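Local structure of putative glutathionylspermidine synthase (Methylobacillus flagellatus, 3N6X) at residues 93-98 with 145-150; 273-278 with 313-318; 202-207 with 218-223. The protein probably acts as an ATP-dependent ligase with a circularly permuted ATP-grasp fold, although its natural substrates remain uncertain. All blocks are in the same frame, centred on the assembly; numbering follows the deposited sequence.

Contact 1: 93-98 with 145-150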
loop_
_atom_site.group_PDB
_atom_site.type_symbol
_atom_site.label_atom_id
_atom_site.label_comp_id
_atom_site.label_asym_id
_atom_site.label_seq_id
_atom_site.Cartn_x
_atom_site.Cartn_y
_atom_site.Cartn_z
ATOM N N GLN A 93 0.357 1.057 15.095
ATOM C CA GLN A 93 0.592 -0.077 15.996
ATOM C C GLN A 93 1.114 -1.273 15.213
ATOM O O GLN A 93 2.106 -1.884 15.614
ATOM C CB GLN A 93 -0.706 -0.448 16.746
ATOM C CG GLN A 93 -0.540 -1.667 17.654
ATOM C CD GLN A 93 -1.847 -2.270 18.048
ATOM O OE1 GLN A 93 -2.616 -2.757 17.216
ATOM N NE2 GLN A 93 -2.103 -2.298 19.330
ATOM N N ARG A 94 0.455 -1.583 14.067
ATOM C CA ARG A 94 0.791 -2.701 13.203
ATOM C C ARG A 94 2.182 -2.540 12.605
ATOM O O ARG A 94 2.978 -3.475 12.646
ATOM C CB ARG A 94 -0.263 -2.846 12.096
ATOM C CG ARG A 94 -0.129 -4.134 11.304
ATOM C CD ARG A 94 -1.209 -4.267 10.248
ATOM N NE ARG A 94 -1.038 -5.493 9.462
ATOM C CZ ARG A 94 -1.706 -6.623 9.682
ATOM N NH1 ARG A 94 -2.603 -6.695 10.661
ATOM N NH2 ARG A 94 -1.489 -7.686 8.921
ATOM N N VAL A 95 2.488 -1.345 12.085
ATOM C CA VAL A 95 3.782 -1.050 11.474
ATOM C C VAL A 95 4.913 -1.044 12.505
ATOM O O VAL A 95 5.990 -1.566 12.212
ATOM C CB VAL A 95 3.716 0.225 10.589
ATOM C CG1 VAL A 95 5.113 0.692 10.154
ATOM C CG2 VAL A 95 2.834 -0.026 9.375
ATOM N N LYS A 96 4.641 -0.583 13.753
ATOM C CA LYS A 96 5.674 -0.657 14.808
ATOM C C LYS A 96 6.045 -2.101 15.093
ATOM O O LYS A 96 7.224 -2.420 15.158
ATOM C CB LYS A 96 5.234 0.050 16.100
ATOM C CG LYS A 96 5.332 1.572 16.020
ATOM C CD LYS A 96 4.689 2.235 17.244
ATOM C CE LYS A 96 5.079 3.690 17.380
ATOM N NZ LYS A 96 4.352 4.348 18.501
ATOM N N ALA A 97 5.049 -2.984 15.195
ATOM C CA ALA A 97 5.270 -4.416 15.463
ATOM C C ALA A 97 5.994 -5.096 14.287
ATOM O O ALA A 97 6.875 -5.914 14.511
ATOM C CB ALA A 97 3.945 -5.109 15.738
ATOM N N LEU A 98 5.669 -4.696 13.040
ATOM C CA LEU A 98 6.323 -5.223 11.834
ATOM C C LEU A 98 7.813 -4.846 11.788
ATOM O O LEU A 98 8.648 -5.704 11.483
ATOM C CB LEU A 98 5.591 -4.762 10.561
ATOM C CG LEU A 98 4.282 -5.535 10.226
ATOM C CD1 LEU A 98 3.423 -4.758 9.227
ATOM C CD2 LEU A 98 4.585 -6.938 9.667
ATOM N N ALA A 145 5.350 2.027 4.696
ATOM C CA ALA A 145 4.532 0.833 4.760
ATOM C C ALA A 145 3.139 1.147 4.271
ATOM O O ALA A 145 2.488 2.051 4.797
ATOM C CB ALA A 145 4.473 0.325 6.189
ATOM N N GLY A 146 2.705 0.426 3.252
ATOM C CA GLY A 146 1.343 0.510 2.741
ATOM C C GLY A 146 0.477 -0.546 3.401
ATOM O O GLY A 146 0.902 -1.693 3.550
ATOM N N VAL A 147 -0.703 -0.158 3.870
ATOM C CA VAL A 147 -1.614 -1.077 4.564
ATOM C C VAL A 147 -2.922 -1.119 3.805
ATOM O O VAL A 147 -3.630 -0.124 3.778
ATOM C CB VAL A 147 -1.844 -0.639 6.059
ATOM C CG1 VAL A 147 -2.690 -1.662 6.810
ATOM C CG2 VAL A 147 -0.517 -0.397 6.783
ATOM N N ASP A 148 -3.251 -2.251 3.185
ATOM C CA ASP A 148 -4.514 -2.354 2.451
ATOM C C ASP A 148 -5.672 -2.673 3.405
ATOM O O ASP A 148 -5.650 -3.693 4.093
ATOM C CB ASP A 148 -4.408 -3.358 1.280
ATOM C CG ASP A 148 -3.411 -2.916 0.202
ATOM O OD1 ASP A 148 -3.470 -1.736 -0.218
ATOM O OD2 ASP A 148 -2.564 -3.752 -0.210
ATOM N N LEU A 149 -6.640 -1.757 3.496
ATOM C CA LEU A 149 -7.755 -1.859 4.443
ATOM C C LEU A 149 -9.086 -1.949 3.758
ATOM O O LEU A 149 -9.312 -1.290 2.744
ATOM C CB LEU A 149 -7.778 -0.638 5.384
ATOM C CG LEU A 149 -6.561 -0.426 6.240
ATOM C CD1 LEU A 149 -6.478 1.005 6.695
ATOM C CD2 LEU A 149 -6.573 -1.348 7.433
ATOM N N VAL A 150 -10.014 -2.688 4.373
ATOM C CA VAL A 150 -11.397 -2.802 3.911
ATOM C C VAL A 150 -12.327 -2.562 5.088
ATOM O O VAL A 150 -11.948 -2.807 6.238
ATOM C CB VAL A 150 -11.708 -4.137 3.178
ATOM C CG1 VAL A 150 -10.903 -4.262 1.889
ATOM C CG2 VAL A 150 -11.498 -5.351 4.087
#

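Contact 2: 273-278 with 313-318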
loop_
_atom_site.group_PDB
_atom_site.type_symbol
_atom_site.label_atom_id
_atom_site.label_comp_id
_atom_site.label_asym_id
_atom_site.label_seq_id
_atom_site.Cartn_x
_atom_site.Cartn_y
_atom_site.Cartn_z
ATOM N N ILE A 273 19.655 6.393 0.347
ATOM C CA ILE A 273 19.049 6.026 -0.937
ATOM C C ILE A 273 17.625 5.543 -0.704
ATOM O O ILE A 273 17.410 4.536 -0.008
ATOM C CB ILE A 273 19.878 4.944 -1.694
ATOM C CG1 ILE A 273 21.275 5.458 -2.080
ATOM C CG2 ILE A 273 19.108 4.433 -2.925
ATOM C CD1 ILE A 273 22.309 4.316 -2.351
ATOM N N TYR A 274 16.657 6.251 -1.276
ATOM C CA TYR A 274 15.278 5.822 -1.262
ATOM C C TYR A 274 15.175 4.868 -2.433
ATOM O O TYR A 274 15.208 5.301 -3.585
ATOM C CB TYR A 274 14.343 7.047 -1.407
ATOM C CG TYR A 274 12.872 6.745 -1.634
ATOM C CD1 TYR A 274 12.291 5.579 -1.138
ATOM C CD2 TYR A 274 12.035 7.684 -2.226
ATOM C CE1 TYR A 274 10.943 5.293 -1.354
ATOM C CE2 TYR A 274 10.676 7.425 -2.418
ATOM C CZ TYR A 274 10.136 6.223 -1.992
ATOM O OH TYR A 274 8.797 5.960 -2.191
ATOM N N ARG A 275 15.256 3.555 -2.153
ATOM C CA ARG A 275 15.294 2.570 -3.239
ATOM C C ARG A 275 13.926 2.178 -3.759
ATOM O O ARG A 275 13.050 1.781 -2.984
ATOM C CB ARG A 275 16.166 1.325 -2.884
ATOM C CG ARG A 275 15.699 0.527 -1.680
ATOM C CD ARG A 275 15.742 -0.968 -1.933
ATOM N NE ARG A 275 15.186 -1.718 -0.803
ATOM C CZ ARG A 275 14.093 -2.478 -0.876
ATOM N NH1 ARG A 275 13.461 -2.633 -2.034
ATOM N NH2 ARG A 275 13.640 -3.108 0.204
ATOM N N ARG A 276 13.729 2.315 -5.073
ATOM C CA ARG A 276 12.498 1.873 -5.714
ATOM C C ARG A 276 12.817 0.707 -6.659
ATOM O O ARG A 276 12.172 0.519 -7.689
ATOM C CB ARG A 276 11.760 3.043 -6.404
ATOM C CG ARG A 276 11.183 4.085 -5.412
ATOM C CD ARG A 276 10.064 3.534 -4.509
ATOM N NE ARG A 276 8.875 3.150 -5.280
ATOM C CZ ARG A 276 7.815 3.929 -5.452
ATOM N NH1 ARG A 276 7.756 5.119 -4.866
ATOM N NH2 ARG A 276 6.801 3.523 -6.203
ATOM N N ILE A 277 13.826 -0.070 -6.281
ATOM C CA ILE A 277 14.276 -1.274 -6.981
ATOM C C ILE A 277 14.179 -2.442 -5.985
ATOM O O ILE A 277 14.412 -2.233 -4.796
ATOM C CB ILE A 277 15.744 -1.077 -7.492
ATOM C CG1 ILE A 277 15.822 0.057 -8.536
ATOM C CG2 ILE A 277 16.317 -2.364 -8.041
ATOM C CD1 ILE A 277 17.155 0.248 -9.178
ATOM N N ASP A 278 13.829 -3.661 -6.457
ATOM C CA ASP A 278 13.765 -4.837 -5.576
ATOM C C ASP A 278 15.148 -5.214 -5.082
ATOM O O ASP A 278 16.129 -5.014 -5.805
ATOM C CB ASP A 278 13.142 -6.028 -6.314
ATOM C CG ASP A 278 11.648 -5.913 -6.540
ATOM O OD1 ASP A 278 10.932 -5.464 -5.602
ATOM O OD2 ASP A 278 11.179 -6.343 -7.618
ATOM N N VAL A 313 16.994 -3.593 3.137
ATOM C CA VAL A 313 17.079 -4.873 2.450
ATOM C C VAL A 313 16.495 -5.953 3.416
ATOM O O VAL A 313 16.722 -5.878 4.623
ATOM C CB VAL A 313 18.575 -5.181 2.077
ATOM C CG1 VAL A 313 18.762 -6.640 1.650
ATOM C CG2 VAL A 313 19.081 -4.233 0.988
ATOM N N GLY A 314 15.727 -6.901 2.875
ATOM C CA GLY A 314 15.179 -8.014 3.653
ATOM C C GLY A 314 13.856 -7.780 4.362
ATOM O O GLY A 314 13.502 -8.552 5.262
ATOM N N THR A 315 13.090 -6.739 3.956
ATOM C CA THR A 315 11.776 -6.482 4.577
ATOM C C THR A 315 10.714 -7.471 4.092
ATOM O O THR A 315 9.670 -7.608 4.736
ATOM C CB THR A 315 11.309 -5.036 4.331
ATOM O OG1 THR A 315 11.147 -4.834 2.926
ATOM C CG2 THR A 315 12.254 -4.003 4.925
ATOM N N GLY A 316 10.976 -8.124 2.946
ATOM C CA GLY A 316 10.046 -9.051 2.308
ATOM C C GLY A 316 9.584 -10.204 3.183
ATOM O O GLY A 316 8.511 -10.761 2.952
ATOM N N VAL A 317 10.398 -10.584 4.189
ATOM C CA VAL A 317 10.046 -11.658 5.105
ATOM C C VAL A 317 8.823 -11.282 5.981
ATOM O O VAL A 317 8.088 -12.168 6.402
ATOM C CB VAL A 317 11.271 -12.153 5.933
ATOM C CG1 VAL A 317 11.705 -11.124 6.983
ATOM C CG2 VAL A 317 10.988 -13.503 6.583
ATOM N N ALA A 318 8.574 -9.969 6.189
ATOM C CA ALA A 318 7.457 -9.497 7.025
ATOM C C ALA A 318 6.115 -9.337 6.269
ATOM O O ALA A 318 5.053 -9.434 6.890
ATOM C CB ALA A 318 7.831 -8.204 7.714
HETATM O O HOH W 1 12.644 -5.900 0.726
#

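Contact 3: 202-207 with 218-223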
loop_
_atom_site.group_PDB
_atom_site.type_symbol
_atom_site.label_atom_id
_atom_site.label_comp_id
_atom_site.label_asym_id
_atom_site.label_seq_id
_atom_site.Cartn_x
_atom_site.Cartn_y
_atom_site.Cartn_z
ATOM N N VAL A 202 7.444 15.458 4.186
ATOM C CA VAL A 202 7.436 14.628 5.405
ATOM C C VAL A 202 8.340 13.399 5.138
ATOM O O VAL A 202 9.190 13.073 5.957
ATOM C CB VAL A 202 5.992 14.198 5.827
ATOM C CG1 VAL A 202 6.030 13.164 6.970
ATOM C CG2 VAL A 202 5.144 15.414 6.219
ATOM N N LEU A 203 8.204 12.780 3.955
ATOM C CA LEU A 203 9.040 11.631 3.588
ATOM C C LEU A 203 10.535 12.009 3.493
ATOM O O LEU A 203 11.375 11.304 4.044
ATOM C CB LEU A 203 8.540 10.979 2.272
ATOM C CG LEU A 203 9.455 9.886 1.660
ATOM C CD1 LEU A 203 9.646 8.722 2.631
ATOM C CD2 LEU A 203 8.898 9.396 0.317
ATOM N N LEU A 204 10.859 13.138 2.831
ATOM C CA LEU A 204 12.249 13.590 2.736
ATOM C C LEU A 204 12.851 13.810 4.129
ATOM O O LEU A 204 13.972 13.386 4.386
ATOM C CB LEU A 204 12.355 14.873 1.883
ATOM C CG LEU A 204 13.758 15.525 1.810
ATOM C CD1 LEU A 204 14.814 14.541 1.270
ATOM C CD2 LEU A 204 13.730 16.771 0.988
ATOM N N ASN A 205 12.094 14.429 5.034
ATOM C CA ASN A 205 12.558 14.674 6.400
ATOM C C ASN A 205 12.826 13.362 7.158
ATOM O O ASN A 205 13.835 13.256 7.858
ATOM C CB ASN A 205 11.566 15.536 7.144
ATOM C CG ASN A 205 12.091 16.026 8.447
ATOM O OD1 ASN A 205 13.082 16.764 8.501
ATOM N ND2 ASN A 205 11.474 15.572 9.535
ATOM N N ASN A 206 11.960 12.353 6.968
ATOM C CA ASN A 206 12.146 11.028 7.555
ATOM C C ASN A 206 13.373 10.310 6.982
ATOM O O ASN A 206 14.040 9.575 7.719
ATOM C CB ASN A 206 10.893 10.166 7.361
ATOM C CG ASN A 206 9.765 10.444 8.342
ATOM O OD1 ASN A 206 8.672 9.910 8.219
ATOM N ND2 ASN A 206 9.990 11.310 9.302
ATOM N N LEU A 207 13.657 10.483 5.661
ATOM C CA LEU A 207 14.838 9.842 5.037
ATOM C C LEU A 207 16.143 10.448 5.590
ATOM O O LEU A 207 17.101 9.719 5.829
ATOM C CB LEU A 207 14.800 9.925 3.496
ATOM C CG LEU A 207 13.692 9.109 2.804
ATOM C CD1 LEU A 207 13.631 9.414 1.326
ATOM C CD2 LEU A 207 13.887 7.626 3.014
ATOM N N PRO A 218 22.629 15.151 5.382
ATOM C CA PRO A 218 22.628 13.998 4.469
ATOM C C PRO A 218 22.163 14.301 3.065
ATOM O O PRO A 218 21.229 15.064 2.870
ATOM C CB PRO A 218 21.717 12.988 5.165
ATOM C CG PRO A 218 20.884 13.795 6.083
ATOM C CD PRO A 218 21.692 14.956 6.507
ATOM N N THR A 219 22.844 13.708 2.082
ATOM C CA THR A 219 22.458 13.796 0.696
ATOM C C THR A 219 21.519 12.616 0.430
ATOM O O THR A 219 21.869 11.480 0.728
ATOM C CB THR A 219 23.709 13.780 -0.200
ATOM O OG1 THR A 219 24.476 14.956 0.066
ATOM C CG2 THR A 219 23.370 13.706 -1.688
ATOM N N VAL A 220 20.323 12.895 -0.092
ATOM C CA VAL A 220 19.311 11.873 -0.367
ATOM C C VAL A 220 19.050 11.786 -1.866
ATOM O O VAL A 220 18.885 12.809 -2.516
ATOM C CB VAL A 220 17.991 12.141 0.423
ATOM C CG1 VAL A 220 16.999 10.986 0.252
ATOM C CG2 VAL A 220 18.265 12.406 1.903
ATOM N N VAL A 221 19.030 10.567 -2.416
ATOM C CA VAL A 221 18.714 10.339 -3.827
ATOM C C VAL A 221 17.607 9.272 -3.931
ATOM O O VAL A 221 17.377 8.531 -2.974
ATOM C CB VAL A 221 19.966 9.948 -4.684
ATOM C CG1 VAL A 221 21.068 11.009 -4.597
ATOM C CG2 VAL A 221 20.497 8.567 -4.303
ATOM N N LEU A 222 16.921 9.213 -5.073
ATOM C CA LEU A 222 15.933 8.172 -5.334
ATOM C C LEU A 222 16.490 7.247 -6.432
ATOM O O LEU A 222 16.660 7.683 -7.578
ATOM C CB LEU A 222 14.578 8.770 -5.764
ATOM C CG LEU A 222 13.333 7.832 -5.655
ATOM C CD1 LEU A 222 12.049 8.641 -5.701
ATOM C CD2 LEU A 222 13.310 6.775 -6.772
ATOM N N LEU A 223 16.811 5.981 -6.071
ATOM C CA LEU A 223 17.321 5.002 -7.038
ATOM C C LEU A 223 16.157 4.305 -7.782
ATOM O O LEU A 223 15.347 3.618 -7.166
ATOM C CB LEU A 223 18.259 3.995 -6.355
ATOM C CG LEU A 223 18.738 2.795 -7.171
ATOM C CD1 LEU A 223 19.671 3.221 -8.320
ATOM C CD2 LEU A 223 19.432 1.785 -6.276
#

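Contact 1: 93-98 with 145-150
Val95 packs its two methyl groups against Ala145, joining one face of helix 81-105 to strand 144-151. The closer methyl is CG2, whose distance from Ala145 CB is 3.6 Å; CG1 of Val95 adds a second touch to the same Ala145 CB at 4.0 Å, so the alanine methyl meets both branches of the valine. The first torsion of Val95 (chi1 169°) sets CG1 anti to the backbone N and leaves CG2 beside that N. From there CG2 also reaches the next inward-facing residue of the strand, Val147, whose CG2 lies 4.3 Å from it in a looser contact. Ala145 and Val147 present their CB atoms to the helix on the same strand face, and between them Gly146 has no side chain to add. The small alanine is consistent with the close approach of the backbones, 7.0 Å separating the CA atoms of Val95 and Ala145.

Arg94, next to Val95, sends an extended chain past this patch to a salt bridge with Asp162 and a hydrogen bond to Asn343, so its polar partners lie away from the methyls. What joins helix to strand here is apolar and buried: it depends on the fit of methyl groups and on exclusion of water, with no directional bond to fix the register.

Contact 2: 273-278 with 313-318
Arg275 and Thr315 meet chiefly through a water. Water 1 donates a hydrogen bond to Thr315 OG1 at 2.9 Å and accepts a weak one from Arg275 NH2 at 3.0 Å. The two side chains run in opposing senses, Arg275 NH2 and Thr315 OG1 4.1 Å apart, with the hydroxyl at the guanidinium edge and near its plane. OG1 also bonds to the carbonyl oxygen of Leu164; a carbonyl can only accept, so OG1 gives its proton there and takes one from the water.

Other hydrogen bonds hold the guanidinium. Its NH1 donates to Ile277 O, in the loop after the strand, at 2.9 Å with an N-H...O angle of 151°. NE and NH2 bond to the backbone oxygens of Asn311 and Ala312, so three main-chain carbonyls fix its rotation. Chi1 of 61°, with CG between the backbone N and the carbonyl carbon, and a bend at chi2 bring it to them. A leucine in place of Arg275 would probably leave these carbonyls and water 1 without their donors, and the turn entering 313-318 less firmly tied to the strand end.

Van der Waals contact is slight: Arg275 NH2 lies 4.5 Å from Val313 CA, obliquely to the guanidinium plane.

Arg275 ends strand 268-275, parallel to its neighbours 220-223 and 308-310. Segment 313-318 leads from strand 308-310 into the short, weakly bonded helix at 316-319, where Ala318 packs on helix 81-105.

Contact 3: 202-207 with 218-223
Helix 199-209 and strand 220-223 come closest at Leu207 and Val220, whose CA atoms are 7.3 Å apart. Within the helix, Leu207 N bonds to Leu203 O, while Leu204 and Leu207, three residues apart, bring two side chains to the strand. Val220 turns its CB toward the helix and Val221 turns away, in the alternation of an extended strand.

Val220 is shared by the two leucines. Its CG1 approaches Leu207 CD1 at 3.9 Å, and the same methyl lies 4.1 Å from Leu207 CB; these side chains cross at about a right angle. Its other branch, CG2, meets Leu204 CD1 at 4.1 Å. The division follows from chi1 of -174°, which puts CG1 anti to the backbone N of Val220 and CG2 beside it. Leu204 points its CB past the strand, but its CD1 end comes nearer and reaches Val220.

Farther along the strand, Leu222 packs on helix 232-242, which links strand 220-223 to its parallel neighbour 245-247 as a beta-alpha-beta crossover. Helices 199-209 and 232-242 thus lie against the parallel part of a mixed sheet, an alpha/beta arrangement consistent with an ATP-grasp protein.

In the fold
Along the chain the three contacts follow in series, and none nests within or crosses another. Contact 1 closes first, spanning 46 residues and joining helix 81-105 to the nine-stranded mixed sheet. Contact 3 comes next, a short closure of 10 residues between helix 199-209 and the first strand of the six-stranded sheet. Contact 2 closes last, over 34 residues, tying the end of strand 268-275 to the turn before the weakly bonded helix at 316-319. Contacts 2 and 3 share that smaller sheet, where Tyr274 N lies 2.9 Å from Val221 O in a probable hydrogen bond. Contact 2 also touches contact 1, through Leu98 and Ala318, and so connects the smaller sheet to helix 81-105, which packs on the larger one.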